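Local structure of rieske iron-sulfur protein soxF (Sulfolobus acidocaldarius, 1JM1) at residues A[8-13]-A[182-187]; A[32-37]-A[198-203]; A[46-51]-A[85-90]; A[62-67]-A[167-172]. The protein carries a [2Fe-2S] cluster in its soluble Rieske domain and probably passes electrons along an archaeal respiratory chain. All coordinates share one frame; numbering follows the deposited sequence.

Contact 1: A[8-13]-A[182-187]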
# COMPACT_ATOMS: atom_id res chain seq x y z
N ALA A 8 -12.70 -8.05 -9.79
CA ALA A 8 -13.88 -7.20 -9.78
C ALA A 8 -13.69 -5.99 -10.69
O ALA A 8 -14.09 -4.88 -10.36
CB ALA A 8 -14.29 -6.81 -8.41
N GLY A 9 -13.14 -6.19 -11.88
CA GLY A 9 -13.05 -5.17 -12.91
C GLY A 9 -11.70 -4.40 -12.95
O GLY A 9 -11.51 -3.61 -13.87
N PHE A 10 -10.85 -4.61 -11.97
CA PHE A 10 -9.53 -4.03 -11.95
C PHE A 10 -8.62 -4.71 -12.95
O PHE A 10 -8.83 -5.89 -13.28
CB PHE A 10 -8.89 -4.13 -10.60
CG PHE A 10 -9.27 -3.06 -9.60
CD1 PHE A 10 -10.45 -3.07 -8.90
CD2 PHE A 10 -8.38 -2.03 -9.34
CE1 PHE A 10 -10.75 -2.13 -7.98
CE2 PHE A 10 -8.70 -1.07 -8.37
CZ PHE A 10 -9.88 -1.13 -7.69
N PRO A 11 -7.56 -4.04 -13.39
CA PRO A 11 -6.50 -4.69 -14.20
C PRO A 11 -5.63 -5.55 -13.33
O PRO A 11 -5.51 -5.37 -12.11
CB PRO A 11 -5.74 -3.51 -14.75
CG PRO A 11 -5.93 -2.39 -13.76
CD PRO A 11 -7.25 -2.61 -13.13
N ARG A 12 -4.98 -6.51 -13.96
CA ARG A 12 -3.91 -7.30 -13.38
C ARG A 12 -2.61 -6.68 -13.90
O ARG A 12 -2.31 -6.73 -15.07
CB ARG A 12 -4.09 -8.75 -13.81
CG ARG A 12 -2.99 -9.72 -13.34
CD ARG A 12 -3.37 -11.14 -13.75
NE ARG A 12 -2.35 -12.11 -13.37
CZ ARG A 12 -2.32 -12.69 -12.19
NH1 ARG A 12 -3.21 -12.46 -11.22
NH2 ARG A 12 -1.33 -13.57 -11.96
N TYR A 13 -1.82 -6.07 -13.01
CA TYR A 13 -0.63 -5.32 -13.32
C TYR A 13 0.57 -5.93 -12.65
O TYR A 13 0.58 -6.09 -11.44
CB TYR A 13 -0.78 -3.84 -12.84
CG TYR A 13 0.48 -3.03 -12.82
CD1 TYR A 13 1.03 -2.71 -14.08
CD2 TYR A 13 1.17 -2.62 -11.67
CE1 TYR A 13 2.21 -1.98 -14.12
CE2 TYR A 13 2.36 -1.91 -11.72
CZ TYR A 13 2.85 -1.59 -12.95
OH TYR A 13 4.09 -0.90 -12.99
N GLN A 182 -13.59 0.53 -7.33
CA GLN A 182 -13.46 0.67 -8.78
C GLN A 182 -13.42 2.10 -9.24
O GLN A 182 -12.93 2.37 -10.35
CB GLN A 182 -14.59 -0.10 -9.49
CG GLN A 182 -14.47 -1.63 -9.38
CD GLN A 182 -15.12 -2.18 -8.11
OE1 GLN A 182 -15.57 -1.48 -7.22
NE2 GLN A 182 -15.18 -3.52 -8.07
N ASP A 183 -13.84 3.06 -8.39
CA ASP A 183 -13.63 4.48 -8.72
C ASP A 183 -12.15 4.84 -8.77
O ASP A 183 -11.82 5.94 -9.23
CB ASP A 183 -14.42 5.36 -7.79
CG ASP A 183 -15.91 5.34 -8.07
OD1 ASP A 183 -16.33 4.88 -9.19
OD2 ASP A 183 -16.62 5.80 -7.17
N ASN A 184 -11.26 3.98 -8.32
CA ASN A 184 -9.83 4.18 -8.53
C ASN A 184 -9.46 4.10 -10.01
O ASN A 184 -8.38 4.57 -10.38
CB ASN A 184 -9.02 3.21 -7.71
CG ASN A 184 -9.15 3.49 -6.24
OD1 ASN A 184 -9.46 4.62 -5.85
ND2 ASN A 184 -8.88 2.50 -5.39
N LEU A 185 -10.33 3.57 -10.83
CA LEU A 185 -10.11 3.53 -12.28
C LEU A 185 -10.46 4.83 -12.95
O LEU A 185 -10.23 4.97 -14.16
CB LEU A 185 -10.92 2.36 -12.89
CG LEU A 185 -10.52 0.97 -12.35
CD1 LEU A 185 -11.59 -0.05 -12.73
CD2 LEU A 185 -9.16 0.56 -12.87
N LEU A 186 -11.06 5.78 -12.25
CA LEU A 186 -11.36 7.09 -12.81
C LEU A 186 -10.10 7.97 -12.85
O LEU A 186 -9.34 8.01 -11.88
CB LEU A 186 -12.43 7.79 -11.99
CG LEU A 186 -13.77 7.03 -11.93
CD1 LEU A 186 -14.67 7.77 -10.96
CD2 LEU A 186 -14.44 6.92 -13.30
N TYR A 187 -9.93 8.67 -13.93
CA TYR A 187 -8.84 9.64 -14.10
C TYR A 187 -9.25 10.95 -13.49
O TYR A 187 -10.20 11.62 -13.85
CB TYR A 187 -8.59 9.82 -15.61
CG TYR A 187 -7.52 10.88 -15.87
CD1 TYR A 187 -6.17 10.70 -15.58
CD2 TYR A 187 -7.91 12.06 -16.44
CE1 TYR A 187 -5.22 11.66 -15.82
CE2 TYR A 187 -6.98 13.07 -16.69
CZ TYR A 187 -5.69 12.80 -16.35
OH TYR A 187 -4.81 13.82 -16.67

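Contact 2: A[32-37]-A[198-203]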
# COMPACT_ATOMS: atom_id res chain seq x y z
N VAL A 32 10.67 -1.18 0.97
CA VAL A 32 9.54 -0.50 0.34
C VAL A 32 9.84 -0.37 -1.14
O VAL A 32 10.96 -0.04 -1.53
CB VAL A 32 9.40 0.95 0.98
CG1 VAL A 32 8.39 1.76 0.37
CG2 VAL A 32 9.09 0.75 2.51
N TYR A 33 8.81 -0.60 -2.00
CA TYR A 33 8.99 -0.63 -3.44
C TYR A 33 7.82 0.09 -4.07
O TYR A 33 6.67 -0.39 -4.02
CB TYR A 33 9.11 -2.05 -3.93
CG TYR A 33 9.54 -2.28 -5.31
CD1 TYR A 33 10.88 -2.54 -5.62
CD2 TYR A 33 8.64 -2.19 -6.39
CE1 TYR A 33 11.30 -2.75 -6.92
CE2 TYR A 33 9.09 -2.43 -7.69
CZ TYR A 33 10.42 -2.69 -7.91
OH TYR A 33 10.88 -2.99 -9.21
N PHE A 34 8.06 1.26 -4.67
CA PHE A 34 6.99 2.10 -5.18
C PHE A 34 6.56 1.68 -6.57
O PHE A 34 7.39 1.19 -7.36
CB PHE A 34 7.40 3.58 -5.20
CG PHE A 34 7.51 4.15 -3.79
CD1 PHE A 34 8.74 4.13 -3.15
CD2 PHE A 34 6.41 4.68 -3.17
CE1 PHE A 34 8.81 4.67 -1.86
CE2 PHE A 34 6.48 5.21 -1.88
CZ PHE A 34 7.69 5.21 -1.23
N PHE A 35 5.29 1.92 -6.86
CA PHE A 35 4.70 1.66 -8.17
C PHE A 35 3.45 2.54 -8.29
O PHE A 35 3.11 3.26 -7.32
CB PHE A 35 4.39 0.16 -8.36
CG PHE A 35 3.37 -0.42 -7.45
CD1 PHE A 35 2.07 -0.66 -7.85
CD2 PHE A 35 3.69 -0.78 -6.14
CE1 PHE A 35 1.14 -1.26 -7.03
CE2 PHE A 35 2.76 -1.38 -5.30
CZ PHE A 35 1.49 -1.63 -5.74
N ALA A 36 2.79 2.51 -9.41
CA ALA A 36 1.51 3.19 -9.60
C ALA A 36 0.47 2.17 -10.00
O ALA A 36 0.77 1.25 -10.78
CB ALA A 36 1.59 4.26 -10.67
N TYR A 37 -0.75 2.32 -9.48
CA TYR A 37 -1.80 1.35 -9.77
C TYR A 37 -3.14 1.85 -9.24
O TYR A 37 -3.17 2.38 -8.13
CB TYR A 37 -1.51 0.02 -9.02
CG TYR A 37 -2.56 -1.05 -9.25
CD1 TYR A 37 -2.56 -1.83 -10.40
CD2 TYR A 37 -3.58 -1.25 -8.30
CE1 TYR A 37 -3.55 -2.77 -10.61
CE2 TYR A 37 -4.56 -2.19 -8.54
CZ TYR A 37 -4.53 -2.96 -9.71
OH TYR A 37 -5.54 -3.87 -9.88
N ASN A 198 13.16 3.29 -7.15
CA ASN A 198 13.52 2.23 -6.22
C ASN A 198 14.99 1.89 -6.40
O ASN A 198 15.41 1.72 -7.56
CB ASN A 198 12.66 0.99 -6.46
CG ASN A 198 11.18 1.26 -6.26
OD1 ASN A 198 10.79 1.78 -5.20
ND2 ASN A 198 10.38 0.91 -7.23
N PRO A 199 15.75 1.70 -5.34
CA PRO A 199 15.41 1.90 -3.96
C PRO A 199 15.38 3.37 -3.59
O PRO A 199 16.21 4.11 -4.08
CB PRO A 199 16.48 1.14 -3.13
CG PRO A 199 17.68 1.27 -4.04
CD PRO A 199 17.18 1.25 -5.47
N SER A 200 14.47 3.74 -2.71
CA SER A 200 14.27 5.11 -2.30
C SER A 200 14.52 5.35 -0.82
O SER A 200 14.43 6.51 -0.37
CB SER A 200 12.78 5.45 -2.62
OG SER A 200 11.94 4.63 -1.74
N CYS A 201 14.72 4.34 -0.01
CA CYS A 201 14.71 4.52 1.45
C CYS A 201 15.86 5.38 1.91
O CYS A 201 16.99 5.36 1.36
CB CYS A 201 14.80 3.19 2.17
SG CYS A 201 13.42 2.07 2.00
N SER A 202 15.59 6.09 2.96
CA SER A 202 16.61 6.88 3.67
C SER A 202 16.27 6.75 5.15
O SER A 202 15.15 6.42 5.53
CB SER A 202 16.65 8.32 3.25
OG SER A 202 15.36 8.94 3.56
N ASN A 203 17.25 6.94 6.02
CA ASN A 203 17.00 6.97 7.45
C ASN A 203 16.63 8.38 7.92
O ASN A 203 17.38 9.37 7.63
CB ASN A 203 18.23 6.50 8.25
CG ASN A 203 18.30 4.98 8.11
OD1 ASN A 203 17.34 4.26 8.21
ND2 ASN A 203 19.52 4.53 7.81
O HOH W 1 12.04 2.17 -2.83
O HOH W 2 11.71 0.09 -9.78

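Contact 3: A[46-51]-A[85-90]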
# COMPACT_ATOMS: atom_id res chain seq x y z
N LEU A 46 4.71 -1.41 -2.32
CA LEU A 46 4.88 -2.71 -1.70
C LEU A 46 5.72 -2.54 -0.48
O LEU A 46 6.63 -1.72 -0.44
CB LEU A 46 5.66 -3.74 -2.61
CG LEU A 46 5.26 -4.08 -3.96
CD1 LEU A 46 6.21 -5.14 -4.59
CD2 LEU A 46 3.87 -4.70 -4.00
N VAL A 47 5.46 -3.38 0.52
CA VAL A 47 6.31 -3.44 1.71
C VAL A 47 6.41 -4.87 2.16
O VAL A 47 5.39 -5.59 2.24
CB VAL A 47 5.80 -2.52 2.82
CG1 VAL A 47 4.36 -2.82 3.27
CG2 VAL A 47 6.77 -2.52 4.02
N ASP A 48 7.63 -5.31 2.45
CA ASP A 48 7.86 -6.61 3.09
C ASP A 48 7.82 -6.35 4.56
O ASP A 48 8.76 -5.78 5.16
CB ASP A 48 9.14 -7.26 2.64
CG ASP A 48 9.31 -8.64 3.28
OD1 ASP A 48 8.91 -8.87 4.40
OD2 ASP A 48 10.02 -9.47 2.65
N LEU A 49 6.68 -6.71 5.23
CA LEU A 49 6.52 -6.37 6.62
C LEU A 49 7.45 -7.14 7.52
O LEU A 49 7.74 -6.63 8.64
CB LEU A 49 5.08 -6.49 7.08
CG LEU A 49 4.10 -5.43 6.54
CD1 LEU A 49 2.69 -5.68 7.05
CD2 LEU A 49 4.49 -4.01 6.95
N GLN A 50 7.94 -8.29 7.13
CA GLN A 50 8.94 -9.01 7.95
C GLN A 50 10.29 -8.35 7.85
O GLN A 50 10.97 -8.18 8.86
CB GLN A 50 8.95 -10.49 7.52
CG GLN A 50 10.01 -11.30 8.30
CD GLN A 50 9.87 -12.80 7.98
OE1 GLN A 50 9.87 -13.51 8.94
NE2 GLN A 50 9.90 -13.19 6.77
N ALA A 51 10.72 -7.96 6.63
CA ALA A 51 11.96 -7.23 6.54
C ALA A 51 11.90 -5.93 7.33
O ALA A 51 12.86 -5.53 8.00
CB ALA A 51 12.30 -6.97 5.06
N GLY A 85 5.36 -15.15 2.41
CA GLY A 85 4.02 -14.71 2.81
C GLY A 85 3.97 -13.31 3.42
O GLY A 85 2.98 -13.05 4.10
N THR A 86 4.95 -12.47 3.19
CA THR A 86 5.10 -11.25 4.00
C THR A 86 5.01 -9.96 3.20
O THR A 86 5.27 -8.90 3.78
CB THR A 86 6.42 -11.32 4.78
OG1 THR A 86 7.48 -11.51 3.83
CG2 THR A 86 6.40 -12.45 5.82
N ILE A 87 4.68 -10.01 1.92
CA ILE A 87 4.62 -8.81 1.09
C ILE A 87 3.19 -8.31 0.96
O ILE A 87 2.28 -9.08 0.56
CB ILE A 87 5.25 -9.06 -0.28
CG1 ILE A 87 6.74 -9.37 -0.11
CG2 ILE A 87 5.03 -7.84 -1.17
CD1 ILE A 87 7.41 -9.89 -1.30
N PHE A 88 3.01 -7.04 1.26
CA PHE A 88 1.74 -6.33 1.25
C PHE A 88 1.92 -5.06 0.42
O PHE A 88 3.04 -4.69 0.05
CB PHE A 88 1.31 -5.96 2.69
CG PHE A 88 1.12 -7.19 3.55
CD1 PHE A 88 2.18 -7.77 4.21
CD2 PHE A 88 -0.13 -7.75 3.67
CE1 PHE A 88 2.00 -8.89 5.00
CE2 PHE A 88 -0.34 -8.88 4.44
CZ PHE A 88 0.74 -9.41 5.12
N ALA A 89 0.83 -4.36 0.17
CA ALA A 89 0.89 -3.10 -0.56
C ALA A 89 -0.23 -2.18 -0.14
O ALA A 89 -1.33 -2.61 0.22
CB ALA A 89 0.82 -3.35 -2.06
N PHE A 90 0.05 -0.87 -0.23
CA PHE A 90 -0.87 0.18 0.19
C PHE A 90 -0.83 1.30 -0.82
O PHE A 90 0.16 1.57 -1.49
CB PHE A 90 -0.47 0.72 1.56
CG PHE A 90 -0.54 -0.29 2.68
CD1 PHE A 90 0.52 -1.13 2.94
CD2 PHE A 90 -1.71 -0.40 3.45
CE1 PHE A 90 0.43 -2.09 3.92
CE2 PHE A 90 -1.79 -1.34 4.46
CZ PHE A 90 -0.74 -2.17 4.69

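Contact 4: A[62-67]-A[167-172]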
# COMPACT_ATOMS: atom_id res chain seq x y z
N ASN A 62 -8.81 -6.88 6.68
CA ASN A 62 -9.37 -5.90 5.81
C ASN A 62 -10.35 -5.06 6.60
O ASN A 62 -11.51 -5.49 6.81
CB ASN A 62 -10.11 -6.51 4.61
CG ASN A 62 -10.79 -5.45 3.80
OD1 ASN A 62 -10.43 -4.25 3.91
ND2 ASN A 62 -11.75 -5.81 2.99
N PRO A 63 -10.00 -3.84 7.03
CA PRO A 63 -10.93 -3.05 7.86
C PRO A 63 -12.16 -2.57 7.11
O PRO A 63 -13.11 -2.10 7.74
CB PRO A 63 -10.07 -1.87 8.33
CG PRO A 63 -9.08 -1.72 7.26
CD PRO A 63 -8.73 -3.12 6.78
N TYR A 64 -12.15 -2.65 5.78
CA TYR A 64 -13.27 -2.23 4.95
C TYR A 64 -14.26 -3.37 4.63
O TYR A 64 -15.18 -3.13 3.86
CB TYR A 64 -12.76 -1.57 3.69
CG TYR A 64 -12.13 -0.24 3.86
CD1 TYR A 64 -10.74 -0.07 3.87
CD2 TYR A 64 -12.90 0.90 3.94
CE1 TYR A 64 -10.18 1.19 3.98
CE2 TYR A 64 -12.35 2.16 3.99
CZ TYR A 64 -10.98 2.31 4.01
OH TYR A 64 -10.48 3.59 4.03
N TYR A 65 -14.11 -4.54 5.26
CA TYR A 65 -15.08 -5.62 5.00
C TYR A 65 -16.50 -5.11 5.20
O TYR A 65 -16.82 -4.48 6.21
CB TYR A 65 -14.79 -6.76 5.98
CG TYR A 65 -15.82 -7.88 5.87
CD1 TYR A 65 -15.72 -8.83 4.92
CD2 TYR A 65 -16.93 -7.96 6.68
CE1 TYR A 65 -16.65 -9.87 4.81
CE2 TYR A 65 -17.84 -9.00 6.60
CZ TYR A 65 -17.66 -9.95 5.66
OH TYR A 65 -18.61 -10.99 5.60
N GLY A 66 -17.35 -5.39 4.22
CA GLY A 66 -18.74 -5.01 4.26
C GLY A 66 -19.03 -3.55 3.99
O GLY A 66 -20.17 -3.12 4.00
N LYS A 67 -17.99 -2.71 3.73
CA LYS A 67 -18.21 -1.30 3.46
C LYS A 67 -18.47 -1.00 2.01
O LYS A 67 -18.93 0.09 1.67
CB LYS A 67 -17.04 -0.46 3.98
CG LYS A 67 -16.82 -0.59 5.51
CD LYS A 67 -18.02 -0.04 6.31
CE LYS A 67 -17.46 0.53 7.62
N THR A 167 -8.09 -3.14 -5.06
CA THR A 167 -7.93 -2.42 -3.80
C THR A 167 -9.10 -2.75 -2.91
O THR A 167 -10.16 -3.14 -3.40
CB THR A 167 -7.77 -0.90 -3.96
OG1 THR A 167 -9.00 -0.32 -4.39
CG2 THR A 167 -6.68 -0.55 -4.96
N ASN A 168 -8.94 -2.55 -1.61
CA ASN A 168 -10.03 -2.79 -0.68
C ASN A 168 -10.93 -1.58 -0.49
O ASN A 168 -11.98 -1.69 0.15
CB ASN A 168 -9.56 -3.28 0.68
CG ASN A 168 -8.75 -2.25 1.46
OD1 ASN A 168 -8.32 -1.23 0.89
ND2 ASN A 168 -8.51 -2.52 2.73
N ALA A 169 -10.57 -0.42 -1.06
CA ALA A 169 -11.26 0.84 -0.82
C ALA A 169 -10.87 1.81 -1.87
O ALA A 169 -9.78 1.70 -2.49
CB ALA A 169 -10.85 1.37 0.55
N PRO A 170 -11.67 2.85 -2.08
CA PRO A 170 -11.25 3.98 -2.93
C PRO A 170 -10.10 4.74 -2.30
O PRO A 170 -10.01 4.90 -1.07
CB PRO A 170 -12.51 4.88 -2.95
CG PRO A 170 -13.21 4.56 -1.64
CD PRO A 170 -13.00 3.08 -1.46
N TYR A 171 -9.24 5.25 -3.16
CA TYR A 171 -8.19 6.19 -2.76
C TYR A 171 -8.83 7.53 -2.37
O TYR A 171 -10.04 7.76 -2.55
CB TYR A 171 -7.23 6.38 -3.93
CG TYR A 171 -6.50 5.15 -4.40
CD1 TYR A 171 -6.05 5.08 -5.70
CD2 TYR A 171 -6.22 4.06 -3.58
CE1 TYR A 171 -5.36 4.00 -6.17
CE2 TYR A 171 -5.52 2.96 -4.06
CZ TYR A 171 -5.09 2.92 -5.35
OH TYR A 171 -4.41 1.81 -5.78
N PHE A 172 -8.01 8.42 -1.83
CA PHE A 172 -8.42 9.77 -1.51
C PHE A 172 -9.17 10.40 -2.66
O PHE A 172 -8.74 10.37 -3.81
CB PHE A 172 -7.14 10.57 -1.20
CG PHE A 172 -7.42 12.05 -0.94
CD1 PHE A 172 -8.06 12.46 0.22
CD2 PHE A 172 -7.03 13.00 -1.89
CE1 PHE A 172 -8.33 13.81 0.45
CE2 PHE A 172 -7.28 14.37 -1.64
CZ PHE A 172 -7.92 14.72 -0.50
O HOH W 3 -13.07 -4.10 1.10

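Contact 1: A[8-13]-A[182-187]
Gln182 reaches over to Ala8 with its carboxamide turned so that the bond it makes lies in the amide plane. NE2 of Gln182 donates to O of Ala8 over 2.9 Å, almost straight at 173°. The donor sits in the plane of the carbonyl, on a lone pair. A bend at chi2 (86°) swings CD out of line with the chain and starts the amide on its way to this oxygen. Gly9 fits here because a side chain would run into that same Ala8 carbonyl at its own backbone angles; a CB would also point toward Gln182 and lie near its CG. Phe10 presents the CE1–CZ side of its ring obliquely to the 3-10 backbone, with CE1 3.9 Å from N of Gln182. Asn184 brings its CB near CE2 of Phe10, also obliquely, its amide being turned to Tyr171 N and Ala169 O. Leu185 uses both branches. CD2 touches CD of Pro11 at 3.7 Å, the two side chains sliding past each other in opposite directions, and CD1 lies 3.7 Å from O of Gly9. The ring of Phe10 also rests on Tyr37 and Leu72. A bond from Leu185 N to Gln182 O (2.9 Å) marks the helical side as a 3-10 turn, here a short one in the long loop after strand 161-167, packed against the extended lead-in to strand 13-17 and away from the cluster.

Contact 2: A[32-37]-A[198-203]
Asn198 stands in for a neighbouring strand at the outer edge of the antiparallel sheet, where its carboxamide pairs with both backbone polar groups of Phe34 on strand 32-36. Its CG, anti to the carbonyl carbon (chi1 -61°), sets the amide off toward Phe34. OD1 of Asn198 accepts from N of Phe34 at 2.8 Å, and ND2 of Asn198 donates to O of Phe34 at 3.0 Å, both bonds nearly straight. The second bond runs in the carbonyl plane, on a lone pair, and in the amide plane; the first is tilted 20° out of the plane of the Asn198 carbonyl. The same amide is stacked on Tyr33, whose ring plane is 19° from its own, with ND2 3.4 Å above the centre of the Tyr33 ring. Phe34 meets it differently, ring and amide nearly coplanar, and OG of Ser200 sits in the plane at the ring edge, 3.1 Å from CE1 of Phe34. A water accepts a hydrogen bond from OG of Ser200 and donates to O of Val32 and to OD1 of Asn198, which is gripped twice. A second water accepts from ND2. SG of Cys201 lies 4.3 Å from CB of Val32 and is bonded to Cys30, just ahead of the strand. A two-point amide grip on an edge strand, secured by a disulfide, is how the C-terminal tail is fastened to the three-stranded sheet.

Contact 3: A[46-51]-A[85-90]
Asp48 holds CG anti to its backbone N (chi1 -177°), and Thr86 holds OG1 between its own backbone N and carbonyl carbon (chi1 56°), which brings hydroxyl and carboxylate together. OG1 of Thr86 donates to OD1 of Asp48 at 3.1 Å from above the carboxylate plane. Ala51 N reaches the same OD1 from the opposite face, 3.0 Å away, and Gln50 N adds a weak bond, so Asp48 is the N-cap of helix 49-53. An alanine in place of Asp48 would probably leave the first turn of that helix uncapped and the hydroxyl of Thr86 without its acceptor. Beside the cap, N of Leu49 donates to O of Thr86 nearly along the C=O axis, and CB of Gln50 rests on CG2 of Thr86 at 3.6 Å.

Before the cap the two strands run antiparallel. Val47 and Phe88 are a hydrogen-bonded pair, with N of Val47 to O of Phe88 at 2.8 Å and N of Phe88 to O of Val47 at 3.0 Å. On their face of the sheet CD1 of Leu49 comes to CD1 of Phe88 at 3.6 Å, the side chains crossing at about a right angle, while CG1 of Val47 meets the edge of the Phe90 ring. On the other face CD2 of Leu46 touches CB of Ala89 at 3.9 Å, where Leu46 also packs on Val21 of helix 18-28 and both residues on Leu153 of strand 151-155. The whole is an antiparallel ladder whose strand 43-48, central in a three-stranded sheet, passes directly into a capped helix.

Contact 4: A[62-67]-A[167-172]
OD1 of Asn62 is gripped by two donors, one from each face of its carbonyl plane: ND2 of Asn168 at 2.8 Å and N of Tyr64 at 3.0 Å. The bond from Tyr64 closes an Asx turn, which sits on a type I beta turn from Asn62 to Tyr65. Both donors stand well above the plane. Asn62 places CG anti to its backbone N (chi1 175°), and the two asparagine side chains slide past each other in opposite directions. The remaining polar ends are also taken up, ND2 of Asn62 by Ile75 O and by a water that donates to O of Asn168, and OD1 of Asn168 by Ile150 N. An alanine in place of Asn62 would probably leave Tyr64 N and Asn168 ND2 without their shared acceptor and Ile75 O without its side-chain donor, and strip the bridging water of one donor.

Tyr64 meets both residues that follow strand 161-167, one at its edge and one over a face. ND2 of Asn168 comes to the ring edge near CD1 of Tyr64 at 3.5 Å, the Asn168 amide being turned 77° from the ring plane. The phenol end is fixed elsewhere, OH of Tyr64 bonding to Pro147 O and Arg146 NH1 in a proline-rich loop. The Tyr64 side chain lies about 11 Å from those of Cys94 and His96, both cluster ligands, so the contact is near the cluster site without belonging to it. Over one face of the ring CB of Ala169 makes a CH-pi contact, 3.5 Å from the Tyr64 centroid and 11° off the ring normal.

From the N terminus, the chain first enters contact 1, whose partner is 182-187, so that almost the whole fold lies between its two halves. Contact 2 begins at strand 32-36 and ends in the C-terminal tail, crossing contact 1. Contact 3 closes a much shorter loop within both, pairing strands 43-48 and 87-91 in the sheet that 32-36 edges. Contact 4 starts inside that loop and ends beyond it, so it crosses contact 3 while lying within contacts 1 and 2. Contact 1 bonds directly to contact 4 through Asn184, and Tyr37 of contact 2 bonds Pro11 and Tyr171, joining sheet, N-terminal segment and late loops.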